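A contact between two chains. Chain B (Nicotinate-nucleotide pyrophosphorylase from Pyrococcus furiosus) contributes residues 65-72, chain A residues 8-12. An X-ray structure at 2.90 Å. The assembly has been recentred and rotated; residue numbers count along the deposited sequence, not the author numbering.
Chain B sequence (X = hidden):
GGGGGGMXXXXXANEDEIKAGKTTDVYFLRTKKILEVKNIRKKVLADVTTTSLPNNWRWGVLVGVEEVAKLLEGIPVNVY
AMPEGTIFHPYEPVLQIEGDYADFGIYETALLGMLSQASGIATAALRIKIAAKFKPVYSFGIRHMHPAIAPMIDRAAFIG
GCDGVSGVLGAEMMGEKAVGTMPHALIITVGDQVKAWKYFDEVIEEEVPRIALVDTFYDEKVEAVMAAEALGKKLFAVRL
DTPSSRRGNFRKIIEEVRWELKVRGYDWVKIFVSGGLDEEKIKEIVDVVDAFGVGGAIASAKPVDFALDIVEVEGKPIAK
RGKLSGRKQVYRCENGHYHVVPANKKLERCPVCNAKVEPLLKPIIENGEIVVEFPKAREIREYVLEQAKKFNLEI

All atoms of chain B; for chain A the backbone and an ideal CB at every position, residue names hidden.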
# COMPACT_ATOMS: atom_id res chain seq x y z
N VAL B 65 37.55 11.07 13.52
CA VAL B 65 38.51 10.57 14.49
C VAL B 65 39.61 11.61 14.74
O VAL B 65 40.13 11.73 15.84
CB VAL B 65 39.17 9.27 14.00
CG1 VAL B 65 39.74 8.50 15.17
CG2 VAL B 65 38.16 8.42 13.27
N GLU B 66 39.93 12.37 13.71
CA GLU B 66 40.96 13.40 13.81
C GLU B 66 40.55 14.47 14.81
O GLU B 66 41.12 14.56 15.90
CB GLU B 66 41.20 14.05 12.45
CG GLU B 66 42.59 14.63 12.24
CD GLU B 66 42.83 15.06 10.78
OE1 GLU B 66 42.69 16.27 10.48
OE2 GLU B 66 43.14 14.18 9.95
N GLU B 67 39.56 15.28 14.45
CA GLU B 67 39.10 16.34 15.34
C GLU B 67 38.93 15.87 16.79
O GLU B 67 39.22 16.62 17.72
CB GLU B 67 37.77 16.92 14.84
CG GLU B 67 37.83 17.63 13.50
CD GLU B 67 36.63 18.54 13.29
OE1 GLU B 67 35.49 18.09 13.56
OE2 GLU B 67 36.82 19.70 12.86
N VAL B 68 38.45 14.65 17.00
CA VAL B 68 38.26 14.16 18.35
C VAL B 68 39.59 14.05 19.09
O VAL B 68 39.67 14.35 20.29
CB VAL B 68 37.52 12.79 18.36
CG1 VAL B 68 37.69 12.09 19.70
CG2 VAL B 68 36.05 13.01 18.09
N ALA B 69 40.63 13.61 18.39
CA ALA B 69 41.94 13.50 19.02
C ALA B 69 42.42 14.91 19.35
O ALA B 69 42.91 15.16 20.45
CB ALA B 69 42.91 12.80 18.09
N LYS B 70 42.26 15.84 18.42
CA LYS B 70 42.66 17.23 18.63
C LYS B 70 41.83 17.91 19.72
O LYS B 70 42.12 19.04 20.10
CB LYS B 70 42.52 18.04 17.33
CG LYS B 70 43.48 17.65 16.20
CD LYS B 70 44.65 18.63 16.03
CE LYS B 70 45.58 18.68 17.26
NZ LYS B 70 46.71 19.67 17.15
N LEU B 71 40.81 17.22 20.23
CA LEU B 71 39.95 17.79 21.27
C LEU B 71 40.29 17.25 22.66
O LEU B 71 40.37 18.00 23.63
CB LEU B 71 38.47 17.48 20.98
CG LEU B 71 37.47 17.92 22.06
CD1 LEU B 71 37.14 19.41 21.90
CD2 LEU B 71 36.21 17.08 21.96
N LEU B 72 40.47 15.93 22.74
CA LEU B 72 40.82 15.28 23.99
C LEU B 72 42.32 15.40 24.23
O LEU B 72 42.85 14.88 25.22
CB LEU B 72 40.39 13.81 23.94
CG LEU B 72 38.96 13.45 24.34
CD1 LEU B 72 38.08 14.68 24.40
CD2 LEU B 72 38.43 12.44 23.35
N UNK A 8 45.23 25.42 12.50
CA UNK A 8 43.85 25.28 12.96
C UNK A 8 43.60 23.80 13.25
O UNK A 8 43.88 22.95 12.40
CB UNK A 8 42.86 25.82 11.93
N UNK A 9 43.08 23.49 14.43
CA UNK A 9 42.85 22.10 14.81
C UNK A 9 41.48 21.53 14.46
O UNK A 9 41.26 20.32 14.60
CB UNK A 9 43.06 21.96 16.32
N UNK A 10 40.57 22.39 14.02
CA UNK A 10 39.23 21.94 13.67
C UNK A 10 38.85 22.49 12.30
O UNK A 10 39.09 23.66 12.00
CB UNK A 10 38.21 22.37 14.73
N UNK A 11 38.25 21.64 11.46
CA UNK A 11 37.86 22.05 10.13
C UNK A 11 36.65 22.95 10.11
O UNK A 11 35.63 22.61 9.52
CB UNK A 11 37.59 20.82 9.27
N UNK A 12 36.76 24.10 10.76
CA UNK A 12 35.67 25.07 10.80
C UNK A 12 36.14 26.35 10.14
O UNK A 12 37.29 26.45 9.75
CB UNK A 12 35.21 25.33 12.23

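Position 8 of chain A has an extended backbone (phi/psi -94/129), and its ideal CB finds no atom of the chain B stretch within 5.5 Å. With nothing to select for or against it on this side, many residues would be compatible, polar ones included. The deposited residue is Lys8(A), whose side chain leads away from the helix; its NZ makes a weak hydrogen bond, at 3.4 Å, to the backbone O of position 12.

Position 9 points its CA-to-CB bond toward chain B, and the ideal CB lies 3.7 Å from Lys70(B) CD. What the helix offers there is the aliphatic part of a lysine, so the near end of the side chain should be hydrocarbon, while its far end is little constrained. Alanine, a medium aliphatic residue or a long polar chain would all fit. It is Arg9(A): its CB packs 3.7 Å from Lys70(B) CD, and the chain then leaves with chi1 at 59° (p), its end leading away from the helix.

At position 10 the CA atom lies 5.8 Å from Glu67(B) CA, the closer of the two backbone register pairs. The CA-to-CB bond runs sideways, with the ideal CB 3.5 Å from Glu67(B) OE2, but a chi1 near -60° would carry a long side chain along the helix toward Lys70(B) CB and Leu71(B) CD1. Leucine, methionine or an aromatic residue could exploit that apolar surface. Phe10(A) does so with chi1 at -64° (m): its CZ lies 3.9 Å from Leu71(B) CD1 and its CE2 3.9 Å from Lys70(B) CB. The ring edge also meets the backbone, with CE2 3.3 Å from Glu67(B) O.

Position 11 is marked first by its backbone: its N is 2.8 Å from Glu67(B) OE2, and the N-H...O angle of 140° supports a hydrogen bond. Because a main-chain amide is the donor, this bond leaves the side chain unspecified, excluding only proline, which lacks the hydrogen. The CA-to-CB bond points sideways, yet the carboxylate of Glu66(B) lies farther out, a target for a long side chain ending in a donor, such as lysine, arginine or tyrosine. Tyr11(A) reaches it with chi1 at -68° (m), its OH donating to Glu66(B) OE1 at 3.0 Å. Glu66(B) OE1 and Glu67(B) OE2 both lie at the ring edge, near its plane.

Position 12, also sideways, has no chain B atom within 5.5 Å of its ideal CB, so the stretch hardly restricts the choice. Ile12(A) contributes essentially nothing here, although its N hydrogen-bonds to Phe10(A) O at 2.7 Å.

Chain A, residues 8-12: KRFYI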
# COMPACT_ATOMS: atom_id res chain seq x y z
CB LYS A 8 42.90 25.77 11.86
CG LYS A 8 41.45 25.91 12.28
CD LYS A 8 40.58 26.30 11.08
CE LYS A 8 41.05 27.60 10.46
NZ LYS A 8 40.31 27.92 9.21
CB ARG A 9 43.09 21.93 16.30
CG ARG A 9 42.22 22.80 17.14
CD ARG A 9 42.78 22.99 18.53
NE ARG A 9 42.50 24.35 19.00
CZ ARG A 9 42.88 24.83 20.18
NH1 ARG A 9 43.57 24.06 21.01
NH2 ARG A 9 42.58 26.07 20.52
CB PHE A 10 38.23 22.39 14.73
CG PHE A 10 38.46 21.78 16.09
CD1 PHE A 10 38.25 22.53 17.25
CD2 PHE A 10 38.88 20.46 16.21
CE1 PHE A 10 38.47 21.97 18.51
CE2 PHE A 10 39.10 19.89 17.46
CZ PHE A 10 38.89 20.65 18.62
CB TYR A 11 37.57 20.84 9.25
CG TYR A 11 38.77 20.00 8.92
CD1 TYR A 11 39.28 19.08 9.83
CD2 TYR A 11 39.38 20.11 7.67
CE1 TYR A 11 40.37 18.27 9.50
CE2 TYR A 11 40.47 19.30 7.33
CZ TYR A 11 40.96 18.38 8.24
OH TYR A 11 42.02 17.57 7.88
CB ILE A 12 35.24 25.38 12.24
CG1 ILE A 12 36.45 25.35 13.17
CG2 ILE A 12 34.22 24.36 12.71
CD1 ILE A 12 37.58 26.31 12.79
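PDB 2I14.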